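Local coordinates for protein Rho guanine nucleotide exchange factor 12 (Homo sapiens, PDB 1TXD) that acts as a guanine nucleotide exchange factor for RhoA, through tandem DH and PH domains, at residues Gly58-Ser63 / Ser143-Phe148; Ile23-Val28 / Thr188-Glu193; Pro112-Leu117 / Arg205-Phe210. The protein carries 1 engineered substitution. All coordinates share one frame; numbering follows the deposited sequence.

Contact 1: residues Gly58-Ser63 / Ser143-Phe148; sequences GILSPS and SRFQTF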
loop_
_atom_site.group_PDB
_atom_site.type_symbol
_atom_site.label_atom_id
_atom_site.label_comp_id
_atom_site.label_asym_id
_atom_site.label_seq_id
_atom_site.Cartn_x
_atom_site.Cartn_y
_atom_site.Cartn_z
ATOM N N GLY A 58 -25.506 -6.845 -9.225
ATOM C CA GLY A 58 -25.664 -7.622 -7.998
ATOM C C GLY A 58 -24.817 -8.869 -7.919
ATOM O O GLY A 58 -25.145 -9.751 -7.146
ATOM N N ILE A 59 -23.731 -8.905 -8.697
ATOM C CA ILE A 59 -22.803 -10.027 -8.790
ATOM C C ILE A 59 -21.978 -10.211 -7.515
ATOM O O ILE A 59 -21.638 -11.350 -7.178
ATOM C CB ILE A 59 -21.720 -9.767 -9.949
ATOM C CG1 ILE A 59 -22.312 -9.632 -11.323
ATOM C CG2 ILE A 59 -20.604 -10.804 -9.916
ATOM C CD1 ILE A 59 -23.440 -10.563 -11.596
ATOM N N LEU A 60 -21.556 -9.088 -6.915
ATOM C CA LEU A 60 -20.805 -9.086 -5.679
ATOM C C LEU A 60 -21.664 -8.856 -4.445
ATOM O O LEU A 60 -22.711 -8.235 -4.476
ATOM C CB LEU A 60 -19.683 -8.055 -5.697
ATOM C CG LEU A 60 -18.709 -8.174 -6.904
ATOM C CD1 LEU A 60 -17.855 -6.977 -6.925
ATOM C CD2 LEU A 60 -17.932 -9.440 -6.861
ATOM N N SER A 61 -21.207 -9.424 -3.356
ATOM C CA SER A 61 -21.824 -9.242 -2.029
ATOM C C SER A 61 -21.425 -7.891 -1.454
ATOM O O SER A 61 -20.450 -7.299 -1.936
ATOM C CB SER A 61 -21.363 -10.357 -1.127
ATOM O OG SER A 61 -20.031 -10.158 -0.736
ATOM N N PRO A 62 -22.087 -7.443 -0.381
ATOM C CA PRO A 62 -21.686 -6.210 0.290
ATOM C C PRO A 62 -20.207 -6.266 0.679
ATOM O O PRO A 62 -19.508 -5.317 0.425
ATOM C CB PRO A 62 -22.628 -6.132 1.512
ATOM C CG PRO A 62 -23.892 -6.774 1.020
ATOM C CD PRO A 62 -23.326 -7.979 0.213
ATOM N N SER A 63 -19.705 -7.408 1.132
ATOM C CA SER A 63 -18.317 -7.470 1.604
ATOM C C SER A 63 -17.258 -7.507 0.475
ATOM O O SER A 63 -16.153 -6.982 0.601
ATOM C CB SER A 63 -18.192 -8.682 2.480
ATOM O OG SER A 63 -16.850 -8.785 2.845
ATOM N N SER A 143 -17.795 -17.234 -12.512
ATOM C CA SER A 143 -17.990 -16.945 -13.914
ATOM C C SER A 143 -18.671 -15.606 -14.220
ATOM O O SER A 143 -18.312 -14.955 -15.172
ATOM C CB SER A 143 -18.829 -18.046 -14.582
ATOM O OG SER A 143 -17.954 -19.100 -14.792
ATOM N N ARG A 144 -19.665 -15.240 -13.434
ATOM C CA ARG A 144 -20.429 -14.035 -13.711
ATOM C C ARG A 144 -19.584 -12.786 -13.532
ATOM O O ARG A 144 -19.785 -11.801 -14.245
ATOM C CB ARG A 144 -21.660 -13.951 -12.836
ATOM C CG ARG A 144 -22.382 -15.250 -12.690
ATOM C CD ARG A 144 -23.797 -15.118 -12.207
ATOM N NE ARG A 144 -24.506 -13.990 -12.809
ATOM C CZ ARG A 144 -25.166 -13.045 -12.120
ATOM N NH1 ARG A 144 -25.196 -13.058 -10.775
ATOM N NH2 ARG A 144 -25.792 -12.067 -12.780
ATOM N N PHE A 145 -18.603 -12.842 -12.614
ATOM C CA PHE A 145 -17.760 -11.693 -12.364
ATOM C C PHE A 145 -16.591 -11.690 -13.358
ATOM O O PHE A 145 -16.132 -10.630 -13.798
ATOM C CB PHE A 145 -17.234 -11.731 -10.935
ATOM C CG PHE A 145 -16.300 -10.610 -10.615
ATOM C CD1 PHE A 145 -16.790 -9.342 -10.370
ATOM C CD2 PHE A 145 -14.941 -10.812 -10.579
ATOM C CE1 PHE A 145 -15.956 -8.292 -10.078
ATOM C CE2 PHE A 145 -14.098 -9.780 -10.274
ATOM C CZ PHE A 145 -14.604 -8.506 -10.016
ATOM N N GLN A 146 -16.076 -12.871 -13.688
ATOM C CA GLN A 146 -15.089 -12.955 -14.775
ATOM C C GLN A 146 -15.688 -12.332 -16.056
ATOM O O GLN A 146 -15.040 -11.522 -16.751
ATOM C CB GLN A 146 -14.624 -14.390 -15.014
ATOM C CG GLN A 146 -13.247 -14.486 -15.651
ATOM C CD GLN A 146 -13.299 -14.270 -17.157
ATOM O OE1 GLN A 146 -14.336 -14.495 -17.755
ATOM N NE2 GLN A 146 -12.223 -13.735 -17.737
ATOM N N THR A 147 -16.917 -12.720 -16.377
ATOM C CA THR A 147 -17.572 -12.181 -17.559
ATOM C C THR A 147 -17.688 -10.685 -17.445
ATOM O O THR A 147 -17.251 -9.946 -18.327
ATOM C CB THR A 147 -18.978 -12.803 -17.769
ATOM O OG1 THR A 147 -18.860 -14.202 -18.028
ATOM C CG2 THR A 147 -19.646 -12.283 -19.076
ATOM N N PHE A 148 -18.260 -10.232 -16.342
ATOM C CA PHE A 148 -18.428 -8.788 -16.109
ATOM C C PHE A 148 -17.145 -8.012 -16.321
ATOM O O PHE A 148 -17.154 -7.064 -17.041
ATOM C CB PHE A 148 -18.993 -8.461 -14.733
ATOM C CG PHE A 148 -18.963 -6.975 -14.432
ATOM C CD1 PHE A 148 -20.007 -6.161 -14.823
ATOM C CD2 PHE A 148 -17.860 -6.403 -13.898
ATOM C CE1 PHE A 148 -19.982 -4.800 -14.607
ATOM C CE2 PHE A 148 -17.814 -5.036 -13.677
ATOM C CZ PHE A 148 -18.892 -4.240 -14.044
#

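Contact 2: residues Ile23-Val28 / Thr188-Glu193; sequences IKRQEV and TEWPTE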
loop_
_atom_site.group_PDB
_atom_site.type_symbol
_atom_site.label_atom_id
_atom_site.label_comp_id
_atom_site.label_asym_id
_atom_site.label_seq_id
_atom_site.Cartn_x
_atom_site.Cartn_y
_atom_site.Cartn_z
ATOM N N ILE A 23 5.305 33.522 -17.330
ATOM C CA ILE A 23 4.688 32.571 -18.248
ATOM C C ILE A 23 4.923 31.123 -17.774
ATOM O O ILE A 23 4.016 30.305 -17.860
ATOM C CB ILE A 23 5.158 32.814 -19.691
ATOM C CG1 ILE A 23 4.210 33.819 -20.354
ATOM C CG2 ILE A 23 5.160 31.572 -20.505
ATOM C CD1 ILE A 23 4.761 34.455 -21.529
ATOM N N LYS A 24 6.120 30.834 -17.256
ATOM C CA LYS A 24 6.456 29.496 -16.770
ATOM C C LYS A 24 5.617 29.160 -15.549
ATOM O O LYS A 24 5.106 28.046 -15.451
ATOM C CB LYS A 24 7.939 29.381 -16.416
ATOM C CG LYS A 24 8.819 29.016 -17.590
ATOM C CD LYS A 24 10.092 29.850 -17.639
ATOM C CE LYS A 24 10.706 29.887 -19.039
ATOM N NZ LYS A 24 11.449 31.146 -19.251
ATOM N N ARG A 25 5.474 30.120 -14.632
ATOM C CA ARG A 25 4.601 29.980 -13.466
ATOM C C ARG A 25 3.206 29.570 -13.914
ATOM O O ARG A 25 2.599 28.676 -13.299
ATOM C CB ARG A 25 4.534 31.271 -12.598
ATOM C CG ARG A 25 3.987 31.058 -11.137
ATOM C CD ARG A 25 3.875 32.326 -10.287
ATOM N NE ARG A 25 2.747 33.111 -10.755
ATOM C CZ ARG A 25 1.554 33.200 -10.188
ATOM N NH1 ARG A 25 1.267 32.591 -9.036
ATOM N NH2 ARG A 25 0.636 33.953 -10.788
ATOM N N GLN A 26 2.701 30.175 -14.990
ATOM C CA GLN A 26 1.321 29.921 -15.367
ATOM C C GLN A 26 1.220 28.525 -15.907
ATOM O O GLN A 26 0.233 27.842 -15.672
ATOM C CB GLN A 26 0.811 30.874 -16.428
ATOM C CG GLN A 26 0.724 32.333 -15.966
ATOM C CD GLN A 26 -0.351 32.534 -14.940
ATOM O OE1 GLN A 26 -1.455 32.043 -15.117
ATOM N NE2 GLN A 26 -0.019 33.211 -13.849
ATOM N N GLU A 27 2.237 28.133 -16.653
ATOM C CA GLU A 27 2.255 26.840 -17.291
ATOM C C GLU A 27 2.244 25.725 -16.246
ATOM O O GLU A 27 1.548 24.754 -16.421
ATOM C CB GLU A 27 3.468 26.700 -18.217
ATOM C CG GLU A 27 3.248 27.222 -19.651
ATOM C CD GLU A 27 4.563 27.421 -20.414
ATOM O OE1 GLU A 27 4.604 28.143 -21.447
ATOM O OE2 GLU A 27 5.576 26.835 -19.975
ATOM N N VAL A 28 3.022 25.873 -15.182
ATOM C CA VAL A 28 3.083 24.880 -14.133
ATOM C C VAL A 28 1.859 24.900 -13.200
ATOM O O VAL A 28 1.477 23.846 -12.695
ATOM C CB VAL A 28 4.392 24.930 -13.324
ATOM C CG1 VAL A 28 5.579 24.653 -14.215
ATOM C CG2 VAL A 28 4.550 26.240 -12.586
ATOM N N THR A 188 8.021 31.109 -8.659
ATOM C CA THR A 188 7.317 32.080 -7.853
ATOM C C THR A 188 8.396 33.006 -7.312
ATOM O O THR A 188 9.309 32.574 -6.606
ATOM C CB THR A 188 6.527 31.399 -6.724
ATOM O OG1 THR A 188 5.408 30.664 -7.265
ATOM C CG2 THR A 188 5.906 32.439 -5.818
ATOM N N GLU A 189 8.306 34.273 -7.677
ATOM C CA GLU A 189 9.387 35.210 -7.390
ATOM C C GLU A 189 9.302 35.751 -5.978
ATOM O O GLU A 189 10.284 35.736 -5.240
ATOM C CB GLU A 189 9.367 36.360 -8.392
ATOM C CG GLU A 189 9.431 35.906 -9.830
ATOM C CD GLU A 189 10.648 36.454 -10.529
ATOM O OE1 GLU A 189 10.696 37.689 -10.762
ATOM O OE2 GLU A 189 11.554 35.641 -10.838
ATOM N N TRP A 190 8.106 36.165 -5.587
ATOM C CA TRP A 190 7.945 37.033 -4.440
ATOM C C TRP A 190 7.733 36.223 -3.160
ATOM O O TRP A 190 6.872 35.345 -3.103
ATOM C CB TRP A 190 6.857 38.091 -4.683
ATOM C CG TRP A 190 5.542 37.575 -5.078
ATOM C CD1 TRP A 190 4.416 37.600 -4.320
ATOM C CD2 TRP A 190 5.170 36.967 -6.340
ATOM N NE1 TRP A 190 3.374 37.024 -5.010
ATOM C CE2 TRP A 190 3.805 36.627 -6.252
ATOM C CE3 TRP A 190 5.859 36.657 -7.527
ATOM C CZ2 TRP A 190 3.110 35.986 -7.304
ATOM C CZ3 TRP A 190 5.172 36.029 -8.573
ATOM C CH2 TRP A 190 3.813 35.711 -8.454
ATOM N N PRO A 191 8.527 36.527 -2.133
ATOM C CA PRO A 191 8.850 35.560 -1.071
ATOM C C PRO A 191 7.672 35.052 -0.242
ATOM O O PRO A 191 7.713 33.902 0.173
ATOM C CB PRO A 191 9.816 36.342 -0.165
ATOM C CG PRO A 191 10.290 37.453 -0.989
ATOM C CD PRO A 191 9.147 37.839 -1.869
ATOM N N THR A 192 6.676 35.897 0.016
ATOM C CA THR A 192 5.553 35.533 0.886
ATOM C C THR A 192 4.673 34.502 0.182
ATOM O O THR A 192 4.148 33.568 0.810
ATOM C CB THR A 192 4.764 36.823 1.286
ATOM O OG1 THR A 192 5.621 37.702 2.025
ATOM C CG2 THR A 192 3.650 36.532 2.272
ATOM N N GLU A 193 4.548 34.659 -1.134
ATOM C CA GLU A 193 3.781 33.737 -1.954
ATOM C C GLU A 193 4.523 32.419 -2.111
ATOM O O GLU A 193 3.912 31.346 -1.960
ATOM C CB GLU A 193 3.468 34.345 -3.317
ATOM C CG GLU A 193 2.982 33.369 -4.374
ATOM C CD GLU A 193 1.548 32.932 -4.175
ATOM O OE1 GLU A 193 1.037 32.247 -5.080
ATOM O OE2 GLU A 193 0.935 33.280 -3.134
HETATM O O HOH W 1 2.864 31.044 -7.206
#

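Contact 3: residues Pro112-Leu117 / Arg205-Phe210; sequences PGEEKL and RQILNF. Engineered in segment 205-210: Phe-210 (natural residue Tyr).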
loop_
_atom_site.group_PDB
_atom_site.type_symbol
_atom_site.label_atom_id
_atom_site.label_comp_id
_atom_site.label_asym_id
_atom_site.label_seq_id
_atom_site.Cartn_x
_atom_site.Cartn_y
_atom_site.Cartn_z
ATOM N N PRO A 112 -7.618 20.989 7.514
ATOM C CA PRO A 112 -8.677 20.021 7.195
ATOM C C PRO A 112 -8.562 19.421 5.816
ATOM O O PRO A 112 -8.986 18.289 5.653
ATOM C CB PRO A 112 -9.960 20.836 7.331
ATOM C CG PRO A 112 -9.589 21.888 8.354
ATOM C CD PRO A 112 -8.186 22.295 7.925
ATOM N N GLY A 113 -7.986 20.146 4.862
ATOM C CA GLY A 113 -7.768 19.652 3.522
ATOM C C GLY A 113 -6.756 18.529 3.497
ATOM O O GLY A 113 -7.017 17.509 2.865
ATOM N N GLU A 114 -5.638 18.695 4.208
ATOM C CA GLU A 114 -4.671 17.614 4.440
ATOM C C GLU A 114 -5.295 16.388 5.129
ATOM O O GLU A 114 -5.123 15.260 4.662
ATOM C CB GLU A 114 -3.471 18.121 5.241
ATOM C CG GLU A 114 -2.598 16.993 5.739
ATOM C CD GLU A 114 -1.297 17.456 6.348
ATOM O OE1 GLU A 114 -1.165 18.629 6.623
ATOM O OE2 GLU A 114 -0.399 16.624 6.552
ATOM N N GLU A 115 -6.042 16.584 6.221
ATOM C CA GLU A 115 -6.629 15.442 6.950
ATOM C C GLU A 115 -7.601 14.653 6.087
ATOM O O GLU A 115 -7.620 13.445 6.121
ATOM C CB GLU A 115 -7.354 15.893 8.233
ATOM C CG GLU A 115 -6.492 16.719 9.178
ATOM C CD GLU A 115 -5.545 15.865 10.003
ATOM O OE1 GLU A 115 -5.708 14.621 10.044
ATOM O OE2 GLU A 115 -4.642 16.443 10.631
ATOM N N LYS A 116 -8.442 15.339 5.346
ATOM C CA LYS A 116 -9.395 14.673 4.522
ATOM C C LYS A 116 -8.670 13.850 3.408
ATOM O O LYS A 116 -8.992 12.723 3.227
ATOM C CB LYS A 116 -10.378 15.675 3.943
ATOM C CG LYS A 116 -11.345 15.039 2.964
ATOM C CD LYS A 116 -12.500 16.006 2.598
ATOM C CE LYS A 116 -13.680 15.282 1.909
ATOM N NZ LYS A 116 -14.833 14.981 2.893
ATOM N N LEU A 117 -7.680 14.419 2.725
ATOM C CA LEU A 117 -7.000 13.742 1.643
ATOM C C LEU A 117 -6.183 12.613 2.158
ATOM O O LEU A 117 -6.298 11.548 1.621
ATOM C CB LEU A 117 -6.123 14.711 0.802
ATOM C CG LEU A 117 -5.230 14.188 -0.303
ATOM C CD1 LEU A 117 -6.052 13.358 -1.232
ATOM C CD2 LEU A 117 -4.513 15.339 -1.079
ATOM N N ARG A 205 4.088 16.242 0.809
ATOM C CA ARG A 205 5.064 15.221 1.158
ATOM C C ARG A 205 4.683 14.482 2.426
ATOM O O ARG A 205 4.770 13.277 2.449
ATOM C CB ARG A 205 6.467 15.826 1.283
ATOM C CG ARG A 205 7.392 15.391 0.157
ATOM C CD ARG A 205 8.742 16.080 0.146
ATOM N NE ARG A 205 8.869 16.648 -1.181
ATOM C CZ ARG A 205 8.888 17.937 -1.473
ATOM N NH1 ARG A 205 8.862 18.891 -0.542
ATOM N NH2 ARG A 205 8.953 18.264 -2.731
ATOM N N GLN A 206 4.257 15.200 3.470
ATOM C CA GLN A 206 3.719 14.569 4.692
ATOM C C GLN A 206 2.544 13.619 4.396
ATOM O O GLN A 206 2.500 12.538 4.920
ATOM C CB GLN A 206 3.225 15.620 5.690
ATOM C CG GLN A 206 4.276 16.196 6.649
ATOM C CD GLN A 206 3.646 17.147 7.680
ATOM O OE1 GLN A 206 4.145 18.261 7.876
ATOM N NE2 GLN A 206 2.524 16.729 8.294
ATOM N N ILE A 207 1.589 14.072 3.594
ATOM C CA ILE A 207 0.441 13.270 3.171
ATOM C C ILE A 207 0.884 11.982 2.470
ATOM O O ILE A 207 0.396 10.902 2.766
ATOM C CB ILE A 207 -0.439 14.065 2.215
ATOM C CG1 ILE A 207 -1.212 15.136 2.954
ATOM C CG2 ILE A 207 -1.379 13.171 1.481
ATOM C CD1 ILE A 207 -1.966 16.145 2.012
ATOM N N LEU A 208 1.786 12.122 1.519
ATOM C CA LEU A 208 2.300 10.996 0.797
ATOM C C LEU A 208 2.937 10.015 1.769
ATOM O O LEU A 208 2.626 8.836 1.696
ATOM C CB LEU A 208 3.323 11.445 -0.252
ATOM C CG LEU A 208 4.117 10.373 -0.981
ATOM C CD1 LEU A 208 3.202 9.441 -1.739
ATOM C CD2 LEU A 208 5.247 11.021 -1.912
ATOM N N ASN A 209 3.822 10.488 2.656
ATOM C CA ASN A 209 4.447 9.620 3.647
ATOM C C ASN A 209 3.469 8.874 4.557
ATOM O O ASN A 209 3.755 7.740 4.930
ATOM C CB ASN A 209 5.450 10.396 4.517
ATOM C CG ASN A 209 6.654 10.866 3.732
ATOM O OD1 ASN A 209 7.047 12.038 3.820
ATOM N ND2 ASN A 209 7.251 9.962 2.957
ATOM N N PHE A 210 2.336 9.509 4.905
ATOM C CA PHE A 210 1.287 8.901 5.743
ATOM C C PHE A 210 0.586 7.840 4.931
ATOM O O PHE A 210 0.203 6.796 5.421
ATOM C CB PHE A 210 0.262 9.975 6.176
ATOM C CG PHE A 210 -0.912 9.454 7.032
ATOM C CD1 PHE A 210 -2.100 9.064 6.451
ATOM C CD2 PHE A 210 -0.811 9.420 8.432
ATOM C CE1 PHE A 210 -3.198 8.614 7.246
ATOM C CE2 PHE A 210 -1.877 8.976 9.235
ATOM C CZ PHE A 210 -3.085 8.561 8.624
#

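Contact 1: residues Gly58-Ser63 / Ser143-Phe148
Ile-59 and Leu-60 close on Phe-145 to make the tightly packed half of this contact. The CG2 methyl of Ile-59 comes in at the edge of the ring, close to its plane, and lies 3.6 Å from Phe-145 CB. Leu-60 reaches the same ring further out, with its CD2 3.7 Å from Phe-145 CD1. The other leucine methyl, Leu-60 CD1, is 3.9 Å from Phe-145 CE1, so both methyls sit by the CD1 and CE1 atoms of the ring, approaching it obliquely. With CG of Phe-145 anti to the backbone N (chi1 177°), the ring swings off helix 143-154 into this apolar site, where Arg-138 of helix 128-141 and Ile-68 of helix 62-69 also touch it. The arrangement belongs to the all-helical DH domain: the turn between helix 20-57 and helix 62-69 is plugged against the start of helix 143-154. Gly-58, with positive phi, is the first residue beyond helix 20-57, and Ser-61 N-caps helix 62-69, so the two apolar side chains are carried by the short link between them. The outer half faces solvent: there the guanidinium of exposed Arg-144 places one face over the CD1 methyl of Ile-59. The modelled 3.0 Å between Arg-144 NH2 and Ile-59 CD1 is doubtful and no sign of close packing.

Contact 2: residues Ile23-Val28 / Thr188-Glu193
Arg-25 meets Thr-188, Trp-190 and Glu-193 in a buried, water-mediated polar contact, set where the early part of helix 20-57 passes the loop leading into helix 191-230 of the DH domain. The clearest evidence is water 1, which accepts from Arg-25 NH1 at 2.9 Å, in the plane of the guanidinium at its edge. The same water donates to Thr-188 OG1 at 2.6 Å and to Glu-193 OE1 at 3.1 Å. The charged pair is a long salt bridge, 4.0 Å from Arg-25 NH1 to Glu-193 OE1. Arg-25 holds CG anti to the backbone N (chi1 -162°) and bends at chi3 (74°), which brings CD and NE up to Trp-190 CH2. Trp-190 covers one guanidinium face, but with the edge of its indole: CH2 lies 3.6 Å from Arg-25 NE, with the planes 63° apart, so this is no parallel stack. In this helical domain the contact ties the start of one long helix to that of another, Trp-190 being the N-cap of helix 191-230. Residues 99-102 clasp the group: Asp-99 O accepts from Arg-25 NH2, Gln-100 OE1 from Trp-190 NE1, and the backbone N of Ile-101 and Gly-102 donate to Glu-193 OE1. Glu-22 pairs with Arg-25 NE, and Thr-188 OG1 also bonds Ile-184 O. A leucine in place of Arg-25 would probably leave the water and Asp-99 O without this donor and Glu-22 without its cationic mate.

Contact 3: residues Pro112-Leu117 / Arg205-Phe210
Ile-207 supplies the apolar part, packing against Glu-114 and Leu-117 of the neighbouring helix. Its CG1 lies 3.6 Å from Glu-114 CG, the two side chains lying alongside, pointing opposite ways. CD1 of Ile-207 comes only loosely up to the leucine, 4.1 Å from Leu-117 CD2, the two chains set across each other. Glu-114 makes this possible by holding CG anti to its N (chi1 168°) and running on extended, so that its methylene part lies beside the isoleucine while the carboxylate continues past it. The polar part is weaker. Glu-114 OE2 and Gln-206 NE2 are 3.4 Å apart, but the angle is poor and the carboxylate and amide planes are turned 58° from each other, so the pair is not a hydrogen bond. Glu-114 OE1 has a weak hydrogen bond with His-203 ND1, one turn earlier on helix 191-230. As for the backbones, segments 112-117 and 205-210 run nearly parallel, their axes 10.2 Å apart at closest and crossing at -23°, a helix-on-helix pairing within the DH bundle. Leu-78 of helix 72-90 lies against Leu-117 as well. The chemistry suggests that between these two segments aliphatic packing, including the stem of a glutamate, outweighs directional bonding.

All three contacts lie in the DH domain, the part that in this family engages the Rho GTPase, but none of them touches another. Contacts 2 and 3 are both built on helix 191-230, at its N-terminus and further along; their centres are 23 Å apart and their nearest atoms about 13 Å. Contact 1 is more remote: its centre is 33 Å from that of contact 3 and 49 Å from that of contact 2. Helix 20-57 joins the two extremes, carrying Arg-25 near its start and ending just ahead of Ile-59. Along the chain contact 1 is nested within the loop that contact 2 closes, whereas contact 3 interleaves with both.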